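Long-range contacts in isoform A of Peptidoglycan-recognition protein LB (Drosophila melanogaster, PDB 7NT0), which hydrolyses the amide bond between N-acetylmuramoyl residues and L-amino acids in bacterial peptidoglycan, using one zinc ion, and probably scavenges active peptidoglycan by cutting it into inactive fragments: residues Ala38-Ile43 against Asn107-Gly112; Ile42-Tyr47 against Leu152-Val157; Trp75-Phe80 against Thr92-Asn97. The protein carries 1 engineered substitution. All coordinates share one frame; numbering follows the deposited sequence.

Interaction 1. Residues Ala38-Ile43 against Asn107-Gly112. With MLD (glcnac(beta1-4)-murnac(1,6-anhydro)-L-ala-gamma-D-glu-meso-a2pm-D-ala), chain D.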
# COMPACT_ATOMS: atom_id res chain seq x y z
N ALA A 38 -1.35 -3.32 14.16
CA ALA A 38 -1.87 -4.20 13.09
C ALA A 38 -1.10 -5.50 13.11
O ALA A 38 0.14 -5.51 13.10
CB ALA A 38 -1.75 -3.50 11.74
N PRO A 39 -1.79 -6.66 13.13
CA PRO A 39 -1.11 -7.94 13.06
C PRO A 39 -0.67 -8.37 11.67
O PRO A 39 0.13 -9.30 11.58
CB PRO A 39 -2.17 -8.91 13.61
CG PRO A 39 -3.47 -8.27 13.25
CD PRO A 39 -3.22 -6.79 13.45
N TYR A 40 -1.13 -7.67 10.61
CA TYR A 40 -0.82 -8.05 9.21
C TYR A 40 -0.28 -6.84 8.44
O TYR A 40 -0.72 -5.72 8.68
CB TYR A 40 -2.03 -8.62 8.47
CG TYR A 40 -2.50 -9.92 9.04
CD1 TYR A 40 -3.53 -9.95 9.96
CD2 TYR A 40 -1.84 -11.09 8.73
CE1 TYR A 40 -3.95 -11.15 10.53
CE2 TYR A 40 -2.25 -12.29 9.28
CZ TYR A 40 -3.30 -12.31 10.18
OH TYR A 40 -3.71 -13.50 10.72
N VAL A 41 0.69 -7.12 7.59
CA VAL A 41 1.12 -6.19 6.53
C VAL A 41 0.87 -6.91 5.20
O VAL A 41 1.34 -8.03 5.01
CB VAL A 41 2.60 -5.81 6.70
CG1 VAL A 41 3.07 -4.97 5.51
CG2 VAL A 41 2.83 -5.10 8.02
N ILE A 42 0.12 -6.26 4.32
CA ILE A 42 -0.32 -6.85 3.04
C ILE A 42 0.28 -6.00 1.92
O ILE A 42 0.04 -4.79 1.87
CB ILE A 42 -1.84 -6.99 2.96
CG1 ILE A 42 -2.30 -7.90 4.12
CG2 ILE A 42 -2.22 -7.55 1.59
CD1 ILE A 42 -3.73 -8.21 4.10
N ILE A 43 1.07 -6.61 1.08
CA ILE A 43 1.75 -5.94 -0.04
C ILE A 43 0.91 -6.10 -1.31
O ILE A 43 0.41 -7.22 -1.63
CB ILE A 43 3.15 -6.51 -0.22
CG1 ILE A 43 3.97 -6.41 1.07
CG2 ILE A 43 3.87 -5.86 -1.40
CD1 ILE A 43 4.13 -4.98 1.61
N ASN A 107 -8.95 -5.78 6.32
CA ASN A 107 -8.95 -4.31 6.23
C ASN A 107 -8.92 -3.68 7.62
O ASN A 107 -8.42 -2.53 7.73
CB ASN A 107 -10.16 -3.84 5.45
CG ASN A 107 -9.99 -4.06 3.97
OD1 ASN A 107 -8.91 -3.85 3.39
ND2 ASN A 107 -11.06 -4.45 3.32
N ASP A 108 -9.42 -4.37 8.65
CA ASP A 108 -9.49 -3.77 10.00
C ASP A 108 -8.32 -4.30 10.83
O ASP A 108 -8.37 -4.16 12.07
CB ASP A 108 -10.86 -4.03 10.64
CG ASP A 108 -11.15 -5.51 10.85
OD1 ASP A 108 -10.30 -6.35 10.47
OD2 ASP A 108 -12.24 -5.84 11.39
N LYS A 109 -7.31 -4.89 10.20
CA LYS A 109 -6.24 -5.56 10.99
C LYS A 109 -4.94 -5.58 10.19
O LYS A 109 -4.06 -6.42 10.48
CB LYS A 109 -6.71 -6.96 11.41
CG LYS A 109 -7.11 -7.89 10.27
CD LYS A 109 -7.47 -9.32 10.69
CE LYS A 109 -8.76 -9.42 11.48
NZ LYS A 109 -9.94 -8.98 10.69
N SER A 110 -4.75 -4.62 9.28
CA SER A 110 -3.54 -4.66 8.42
C SER A 110 -3.13 -3.25 8.04
O SER A 110 -3.91 -2.27 8.17
CB SER A 110 -3.76 -5.51 7.18
OG SER A 110 -4.68 -4.89 6.30
N VAL A 111 -1.89 -3.18 7.60
CA VAL A 111 -1.35 -2.06 6.83
C VAL A 111 -1.26 -2.58 5.39
O VAL A 111 -0.51 -3.53 5.15
CB VAL A 111 0.03 -1.63 7.36
CG1 VAL A 111 0.55 -0.39 6.65
CG2 VAL A 111 -0.04 -1.36 8.85
N GLY A 112 -1.99 -1.94 4.48
CA GLY A 112 -1.96 -2.28 3.06
C GLY A 112 -1.02 -1.35 2.36
O GLY A 112 -1.32 -0.15 2.34
CAI MLD D . -4.47 -3.75 -6.52
CAL MLD D . -5.39 -4.02 -5.40
OAM MLD D . -5.33 -5.08 -4.82
N MLD D . -6.30 -3.06 -5.17
CA MLD D . -7.19 -3.12 -4.04
CB MLD D . -7.57 -1.72 -3.60
C MLD D . -8.45 -3.94 -4.30
O MLD D . -9.15 -3.72 -5.28
NAN MLD D . -8.74 -4.86 -3.39
CAO MLD D . -10.08 -5.35 -3.18
CAP MLD D . -10.16 -6.89 -3.27
OBA MLD D . -11.07 -7.35 -3.93
OAQ MLD D . -9.27 -7.61 -2.74
CBB MLD D . -10.56 -4.72 -1.89
CBC MLD D . -12.04 -4.65 -1.80
CBD MLD D . -12.38 -4.18 -0.42
OBE MLD D . -11.70 -4.46 0.58
NBF MLD D . -13.49 -3.44 -0.37
CBG MLD D . -14.03 -3.05 0.91
CBH MLD D . -14.58 -4.26 1.69
OBI MLD D . -14.97 -5.24 1.06
NBJ MLD D . -14.50 -4.27 3.03
CBK MLD D . -14.99 -5.38 3.87
CBL MLD D . -15.94 -4.86 4.94
CBM MLD D . -13.90 -6.19 4.63
OBO MLD D . -12.97 -5.57 5.16
OBN MLD D . -14.06 -7.41 4.73
CBP MLD D . -15.05 -1.96 0.56
CBQ MLD D . -15.07 -0.90 1.60
CBR MLD D . -15.89 0.33 1.28
CBS MLD D . -15.86 1.36 2.40
CBT MLD D . -14.45 1.96 2.55
OBV MLD D . -13.99 2.63 1.60
OBU MLD D . -13.89 1.78 3.64
NBW MLD D . -16.26 0.70 3.68
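Tyr40, Val41 and Ile42 pair with Ser110, Val111 and Gly112 as neighbouring parallel strands of the central mixed sheet of the amidase fold. Two firm backbone hydrogen bonds hold the strands together. Val111 N donates to Tyr40 O at 3.0 Å. Ile42 N donates to Val111 O at 2.9 Å and is nearly straight, at 171°. A third bond, from Tyr40 N to Lys109 O, is weak (3.2 Å). The same carbonyl lies at the edge of the Tyr40 ring and touches the Pro39 ring, with Pro39 CD 3.1 Å from Lys109 O. Alpha C-H contacts add to the ladder, such as that of Val41 CA to Val111 O.

The apolar contacts fall on both faces of the sheet. Ala38 CB meets Val111 CG2 on the face that also carries Val41. On the other face Ile42 CD1 touches Ser110 CB, and Ser110 OG bonds to Tyr106 O. The Lys109 chain runs alongside the Tyr40 ring, with Lys109 CD 4.0 Å from Tyr40 CE1. It bends at chi3 (69°) and chi4 (63°), which carries NZ back from the ring to Asp108.

That salt bridge, Lys109 NZ to Asp108 OD1 at 2.7 Å, uses the syn lone pair of the carboxylate. Lys109 NZ also bonds to Lys105 O. A methionine in place of Lys109 would probably leave Asp108 without this partner and Lys105 O without its ammonium donor. Nearby, Asn107 ND2 gives hydrogen bonds to MLD OBE and OBO, while Asn107 OD1 accepts from His102 N and Ala103 N. The amide is thus gripped at both ends. The chemistry implies a pair of inner strands joined by backbone bonds, one leading out of a loop from which Asn107 holds the ligand while Asp108 and Lys109 pair with each other.

Interaction 2. Residues Ile42-Tyr47 against Leu152-Val157. With ZN (zinc ion), chain C; MLD (glcnac(beta1-4)-murnac(1,6-anhydro)-L-ala-gamma-D-glu-meso-a2pm-D-ala), chain D.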
# COMPACT_ATOMS: atom_id res chain seq x y z
N ILE A 42 0.12 -6.26 4.32
CA ILE A 42 -0.32 -6.85 3.04
C ILE A 42 0.28 -6.00 1.92
O ILE A 42 0.04 -4.79 1.87
CB ILE A 42 -1.84 -6.99 2.96
CG1 ILE A 42 -2.30 -7.90 4.12
CG2 ILE A 42 -2.22 -7.55 1.59
CD1 ILE A 42 -3.73 -8.21 4.10
N ILE A 43 1.07 -6.61 1.08
CA ILE A 43 1.75 -5.94 -0.04
C ILE A 43 0.91 -6.10 -1.31
O ILE A 43 0.41 -7.22 -1.63
CB ILE A 43 3.15 -6.51 -0.22
CG1 ILE A 43 3.97 -6.41 1.07
CG2 ILE A 43 3.87 -5.86 -1.40
CD1 ILE A 43 4.13 -4.98 1.61
N HIS A 44 0.81 -5.00 -2.04
CA HIS A 44 0.10 -4.90 -3.31
C HIS A 44 1.04 -4.31 -4.34
O HIS A 44 1.96 -3.56 -3.95
CB HIS A 44 -1.12 -3.97 -3.14
CG HIS A 44 -2.11 -4.40 -2.12
ND1 HIS A 44 -3.23 -5.15 -2.42
CD2 HIS A 44 -2.17 -4.17 -0.78
CE1 HIS A 44 -3.95 -5.34 -1.31
NE2 HIS A 44 -3.30 -4.75 -0.29
N HIS A 45 0.68 -4.47 -5.62
CA HIS A 45 1.16 -3.58 -6.71
C HIS A 45 -0.05 -2.87 -7.29
O HIS A 45 -1.16 -3.31 -7.07
CB HIS A 45 1.99 -4.31 -7.75
CG HIS A 45 1.20 -5.15 -8.71
ND1 HIS A 45 1.74 -5.56 -9.92
CD2 HIS A 45 0.01 -5.77 -8.61
CE1 HIS A 45 0.85 -6.33 -10.55
NE2 HIS A 45 -0.20 -6.47 -9.78
N SER A 46 0.15 -1.76 -7.97
CA SER A 46 -1.01 -1.02 -8.55
C SER A 46 -1.46 -1.70 -9.84
O SER A 46 -2.67 -1.59 -10.15
CB SER A 46 -0.73 0.45 -8.73
OG SER A 46 0.31 0.70 -9.63
N TYR A 47 -0.52 -2.26 -10.61
CA TYR A 47 -0.71 -2.84 -11.98
C TYR A 47 -0.95 -1.71 -12.97
O TYR A 47 -0.16 -1.52 -13.91
CB TYR A 47 -1.86 -3.85 -11.94
CG TYR A 47 -2.16 -4.50 -13.27
CD1 TYR A 47 -1.23 -5.28 -13.91
CD2 TYR A 47 -3.40 -4.32 -13.85
CE1 TYR A 47 -1.54 -5.91 -15.11
CE2 TYR A 47 -3.74 -4.94 -15.05
CZ TYR A 47 -2.80 -5.75 -15.67
OH TYR A 47 -3.14 -6.29 -16.88
N LEU A 152 2.24 -10.56 4.26
CA LEU A 152 1.57 -11.34 3.20
C LEU A 152 1.58 -10.56 1.89
O LEU A 152 1.58 -9.32 1.96
CB LEU A 152 0.13 -11.59 3.61
CG LEU A 152 -0.07 -12.35 4.92
CD1 LEU A 152 -1.53 -12.34 5.32
CD2 LEU A 152 0.45 -13.76 4.80
N GLY A 153 1.46 -11.26 0.77
CA GLY A 153 1.03 -10.66 -0.51
C GLY A 153 -0.47 -10.76 -0.61
O GLY A 153 -1.06 -11.72 -0.04
N HIS A 154 -1.11 -9.82 -1.28
CA HIS A 154 -2.58 -9.84 -1.50
C HIS A 154 -3.05 -11.26 -1.95
O HIS A 154 -4.08 -11.72 -1.44
CB HIS A 154 -2.96 -8.74 -2.48
CG HIS A 154 -4.43 -8.48 -2.55
ND1 HIS A 154 -4.93 -7.57 -3.43
CD2 HIS A 154 -5.48 -9.01 -1.88
CE1 HIS A 154 -6.25 -7.54 -3.33
NE2 HIS A 154 -6.62 -8.40 -2.33
N ARG A 155 -2.34 -11.87 -2.86
CA ARG A 155 -2.73 -13.16 -3.51
C ARG A 155 -2.84 -14.28 -2.47
O ARG A 155 -3.39 -15.33 -2.80
CB ARG A 155 -1.71 -13.58 -4.55
CG ARG A 155 -0.31 -13.77 -3.98
CD ARG A 155 0.61 -14.50 -4.91
NE ARG A 155 0.76 -13.78 -6.15
CZ ARG A 155 1.38 -14.23 -7.24
NH1 ARG A 155 1.96 -15.42 -7.24
NH2 ARG A 155 1.42 -13.49 -8.33
N GLN A 156 -2.29 -14.11 -1.28
CA GLN A 156 -2.38 -15.16 -0.24
C GLN A 156 -3.75 -15.12 0.42
O GLN A 156 -4.11 -16.12 1.07
CB GLN A 156 -1.26 -15.02 0.78
CG GLN A 156 0.11 -15.30 0.22
CD GLN A 156 1.18 -15.02 1.24
OE1 GLN A 156 1.71 -13.90 1.36
NE2 GLN A 156 1.57 -16.05 1.98
N VAL A 157 -4.51 -14.03 0.30
CA VAL A 157 -5.79 -13.88 1.03
C VAL A 157 -6.96 -13.59 0.06
O VAL A 157 -8.07 -13.39 0.55
CB VAL A 157 -5.68 -12.82 2.13
CG1 VAL A 157 -4.56 -13.15 3.12
CG2 VAL A 157 -5.49 -11.41 1.59
ZN ZN C . -3.73 -6.03 -4.24
CAI MLD D . -4.47 -3.75 -6.52
CAL MLD D . -5.39 -4.02 -5.40
OAM MLD D . -5.33 -5.08 -4.82
N MLD D . -6.30 -3.06 -5.17
CA MLD D . -7.19 -3.12 -4.04
CB MLD D . -7.57 -1.72 -3.60
C MLD D . -8.45 -3.94 -4.30
O MLD D . -9.15 -3.72 -5.28
NAN MLD D . -8.74 -4.86 -3.39
CAO MLD D . -10.08 -5.35 -3.18
CAP MLD D . -10.16 -6.89 -3.27
OBA MLD D . -11.07 -7.35 -3.93
OAQ MLD D . -9.27 -7.61 -2.74
CBB MLD D . -10.56 -4.72 -1.89
CBC MLD D . -12.04 -4.65 -1.80
CBD MLD D . -12.38 -4.18 -0.42
OBE MLD D . -11.70 -4.46 0.58
NBF MLD D . -13.49 -3.44 -0.37
CBG MLD D . -14.03 -3.05 0.91
CBH MLD D . -14.58 -4.26 1.69
OBI MLD D . -14.97 -5.24 1.06
NBJ MLD D . -14.50 -4.27 3.03
CBK MLD D . -14.99 -5.38 3.87
CBL MLD D . -15.94 -4.86 4.94
CBM MLD D . -13.90 -6.19 4.63
OBO MLD D . -12.97 -5.57 5.16
OBN MLD D . -14.06 -7.41 4.73
CBP MLD D . -15.05 -1.96 0.56
CBQ MLD D . -15.07 -0.90 1.60
CBR MLD D . -15.89 0.33 1.28
CBS MLD D . -15.86 1.36 2.40
CBT MLD D . -14.45 1.96 2.55
OBV MLD D . -13.99 2.63 1.60
OBU MLD D . -13.89 1.78 3.64
NBW MLD D . -16.26 0.70 3.68
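The imidazole of His44 turns its edge toward one face of His154, an offset edge-to-face pair with planes at 64°. His44 CE1 lies over that face near the rim, 3.2 Å above the plane. At the edge of the His154 ring sits the ligand carboxylate, MLD CAP and OAQ. His154 NE2 gives OAQ a weak hydrogen bond. This is the zinc site of the type 2 amidase fold. Both rings bind the zinc ion through ND1, each at 2.1 Å, so the 3.1 Å between His44 ND1 and His154 ND1 reflects a shared metal. Cys162 and MLD OAM complete the coordination. The zinc probably polarises the carbonyl to which OAM belongs. His44 NE2 bonds to His102 ND1, which helps fix the rotation of the ring.

His44 sits on strand 38-45, and His154 directly follows the parallel strand 149-153. Ile43 N bonds to Leu152 O, and His154 N to Ile43 O at 3.0 Å. His154 CG stands opposite its own backbone N (chi1 -168°), which swings the ring over toward the metal. Ile42 CG2 packs on the backbone N of His154, and Ile42 CD1 reaches Val157 CG2. Beyond the strand the chain turns, and Gln156 folds back on it: Gln156 OE1 accepts a hydrogen bond from Gly153 N at 2.7 Å, in the carbonyl plane and on a lone pair.

Interaction 3. Residues Trp75-Phe80 against Thr92-Asn97. Engineered in segment 75-80: Phe80 (natural residue Tyr). With MLD (glcnac(beta1-4)-murnac(1,6-anhydro)-L-ala-gamma-D-glu-meso-a2pm-D-ala), chain D.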
# COMPACT_ATOMS: atom_id res chain seq x y z
N TRP A 75 -15.80 4.03 -2.85
CA TRP A 75 -15.18 3.86 -1.53
C TRP A 75 -14.98 5.21 -0.84
O TRP A 75 -15.13 6.30 -1.47
CB TRP A 75 -13.86 3.09 -1.68
CG TRP A 75 -14.00 1.71 -2.22
CD1 TRP A 75 -15.13 0.95 -2.42
CD2 TRP A 75 -12.90 0.91 -2.67
NE1 TRP A 75 -14.79 -0.28 -2.95
CE2 TRP A 75 -13.42 -0.32 -3.12
CE3 TRP A 75 -11.53 1.15 -2.73
CZ2 TRP A 75 -12.60 -1.32 -3.62
CZ3 TRP A 75 -10.72 0.14 -3.18
CH2 TRP A 75 -11.26 -1.07 -3.64
N ASN A 76 -14.66 5.16 0.44
CA ASN A 76 -14.45 6.33 1.32
C ASN A 76 -13.21 7.07 0.85
O ASN A 76 -13.15 8.28 1.03
CB ASN A 76 -14.33 5.88 2.76
CG ASN A 76 -15.68 5.49 3.31
OD1 ASN A 76 -15.80 4.72 4.27
ND2 ASN A 76 -16.71 6.06 2.73
N ASP A 77 -12.23 6.35 0.31
CA ASP A 77 -10.90 6.94 0.12
C ASP A 77 -10.11 5.96 -0.75
O ASP A 77 -10.62 4.81 -0.99
CB ASP A 77 -10.23 7.15 1.47
CG ASP A 77 -8.99 8.03 1.45
OD1 ASP A 77 -8.74 8.68 0.42
OD2 ASP A 77 -8.27 8.05 2.48
N ILE A 78 -8.92 6.38 -1.17
CA ILE A 78 -7.94 5.40 -1.69
C ILE A 78 -7.95 4.19 -0.74
O ILE A 78 -8.00 4.36 0.51
CB ILE A 78 -6.54 6.02 -1.89
CG1 ILE A 78 -5.68 5.12 -2.78
CG2 ILE A 78 -5.88 6.39 -0.57
CD1 ILE A 78 -4.36 5.71 -3.16
N GLY A 79 -7.92 2.98 -1.30
CA GLY A 79 -8.12 1.75 -0.50
C GLY A 79 -6.92 1.39 0.38
O GLY A 79 -7.08 0.64 1.39
N PHE A 80 -5.73 1.82 -0.03
CA PHE A 80 -4.45 1.41 0.59
C PHE A 80 -4.11 2.32 1.78
O PHE A 80 -4.47 3.52 1.82
CB PHE A 80 -3.33 1.50 -0.44
CG PHE A 80 -3.57 0.72 -1.69
CD1 PHE A 80 -3.56 -0.66 -1.66
CD2 PHE A 80 -3.79 1.34 -2.90
CE1 PHE A 80 -3.74 -1.42 -2.81
CE2 PHE A 80 -3.98 0.59 -4.05
CZ PHE A 80 -3.98 -0.79 -4.01
N THR A 92 1.19 8.74 2.24
CA THR A 92 0.13 8.36 3.20
C THR A 92 -1.16 8.19 2.41
O THR A 92 -1.57 9.11 1.71
CB THR A 92 -0.05 9.39 4.30
OG1 THR A 92 1.22 9.54 4.94
CG2 THR A 92 -1.15 9.02 5.26
N GLY A 93 -1.77 7.02 2.52
CA GLY A 93 -3.12 6.78 1.99
C GLY A 93 -4.09 6.95 3.14
O GLY A 93 -4.13 8.05 3.76
N ARG A 94 -4.74 5.87 3.53
CA ARG A 94 -5.59 5.91 4.75
C ARG A 94 -4.75 6.02 6.01
O ARG A 94 -5.27 6.55 7.00
CB ARG A 94 -6.47 4.69 4.84
CG ARG A 94 -7.38 4.59 3.64
CD ARG A 94 -8.54 3.71 3.89
NE ARG A 94 -9.37 3.65 2.71
CZ ARG A 94 -10.62 3.16 2.67
NH1 ARG A 94 -11.19 2.65 3.74
NH2 ARG A 94 -11.30 3.19 1.54
N GLY A 95 -3.50 5.58 5.98
CA GLY A 95 -2.61 5.68 7.13
C GLY A 95 -2.81 4.55 8.13
O GLY A 95 -3.51 3.56 7.86
N PHE A 96 -2.03 4.60 9.21
CA PHE A 96 -2.05 3.52 10.24
C PHE A 96 -3.38 3.57 11.01
O PHE A 96 -3.91 4.65 11.25
CB PHE A 96 -0.87 3.71 11.20
CG PHE A 96 0.49 3.42 10.60
CD1 PHE A 96 1.45 4.41 10.54
CD2 PHE A 96 0.81 2.15 10.17
CE1 PHE A 96 2.70 4.15 9.98
CE2 PHE A 96 2.07 1.88 9.64
CZ PHE A 96 3.01 2.87 9.57
N ASN A 97 -3.90 2.40 11.33
CA ASN A 97 -5.04 2.20 12.28
C ASN A 97 -6.32 2.75 11.65
O ASN A 97 -7.30 3.07 12.38
CB ASN A 97 -4.71 2.79 13.66
CG ASN A 97 -3.78 1.89 14.41
OD1 ASN A 97 -2.57 2.06 14.37
ND2 ASN A 97 -4.33 0.86 15.02
CAI MLD D . -4.47 -3.75 -6.52
CAL MLD D . -5.39 -4.02 -5.40
OAM MLD D . -5.33 -5.08 -4.82
N MLD D . -6.30 -3.06 -5.17
CA MLD D . -7.19 -3.12 -4.04
CB MLD D . -7.57 -1.72 -3.60
C MLD D . -8.45 -3.94 -4.30
O MLD D . -9.15 -3.72 -5.28
NAN MLD D . -8.74 -4.86 -3.39
CAO MLD D . -10.08 -5.35 -3.18
CAP MLD D . -10.16 -6.89 -3.27
OBA MLD D . -11.07 -7.35 -3.93
OAQ MLD D . -9.27 -7.61 -2.74
CBB MLD D . -10.56 -4.72 -1.89
CBC MLD D . -12.04 -4.65 -1.80
CBD MLD D . -12.38 -4.18 -0.42
OBE MLD D . -11.70 -4.46 0.58
NBF MLD D . -13.49 -3.44 -0.37
CBG MLD D . -14.03 -3.05 0.91
CBH MLD D . -14.58 -4.26 1.69
OBI MLD D . -14.97 -5.24 1.06
NBJ MLD D . -14.50 -4.27 3.03
CBK MLD D . -14.99 -5.38 3.87
CBL MLD D . -15.94 -4.86 4.94
CBM MLD D . -13.90 -6.19 4.63
OBO MLD D . -12.97 -5.57 5.16
OBN MLD D . -14.06 -7.41 4.73
CBP MLD D . -15.05 -1.96 0.56
CBQ MLD D . -15.07 -0.90 1.60
CBR MLD D . -15.89 0.33 1.28
CBS MLD D . -15.86 1.36 2.40
CBT MLD D . -14.45 1.96 2.55
OBV MLD D . -13.99 2.63 1.60
OBU MLD D . -13.89 1.78 3.64
NBW MLD D . -16.26 0.70 3.68
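Arg94 reaches across to the loop of residues 75-80 and has the most surface buried in this contact. Its chain is extended from CG to NE, and the guanidinium bonds in its own plane to two backbone carbonyls. Arg94 NE donates to Ile78 O at 2.7 Å. Arg94 NH2 donates to Asp77 O at 3.1 Å, approaching from above the carbonyl plane. Its outer side holds the ligand carboxylate. Arg94 NH1 meets MLD OBU at 2.8 Å in a nearly straight bond (175°), and Arg94 NH2 meets MLD OBV. Asn76 N also gives OBV a hydrogen bond, at 2.9 Å. This grip on the end of the meso-diaminopimelic acid side chain is characteristic of the peptidoglycan-binding groove.

Gly93 comes next in buried surface. Its CA packs against Ile78 CG2 at 3.8 Å and against Phe80 O. A CB on Gly93 would run into Phe80 O. Arg94 N bonds to Phe80 O at 2.9 Å, on a carbonyl lone pair.

The Asp77 and Arg94 side chains run antiparallel past one another, their flat ends 14° from parallel. The Asp77 carboxylate lies well out of the guanidinium plane and makes no bond there; Asp77 OD2 forms a salt bridge with Arg20 instead. The engineered Phe80 replaces the natural tyrosine; its CZ lies 3.4 Å from MLD N. One face of the Trp75 indole lies against MLD CBP and NBF, and MLD CB sits at its edge.

Loop residues 75-80 join helix 55-72, on which Ile78 packs, to strand 82-84. Loop residues 92-97 lead off strand 90-92, and Phe96 packs on helix 126-142.

Overall arrangement
Interactions 1 and 2 share Ile42 and Ile43, so strand 38-45 is bordered by strand 110-115 in one and strand 149-153 in the other. Their centres are 11 Å apart. Val41 O and Leu152 N, 2.8 Å apart, probably form a further hydrogen bond between them. Interaction 3 closes a shorter loop within the chain spanned by both. It meets interaction 2 where His44 CG lies 3.5 Å from Phe80 CE1, and interaction 1 where Val111 CG2 lies 3.8 Å from Phe96 CD2. All three touch the same ligand: interaction 2 at the zinc, interaction 1 at the far part of the stem, and interaction 3 from Phe80 near the zinc to Arg94 at the diaminopimelate carboxylate.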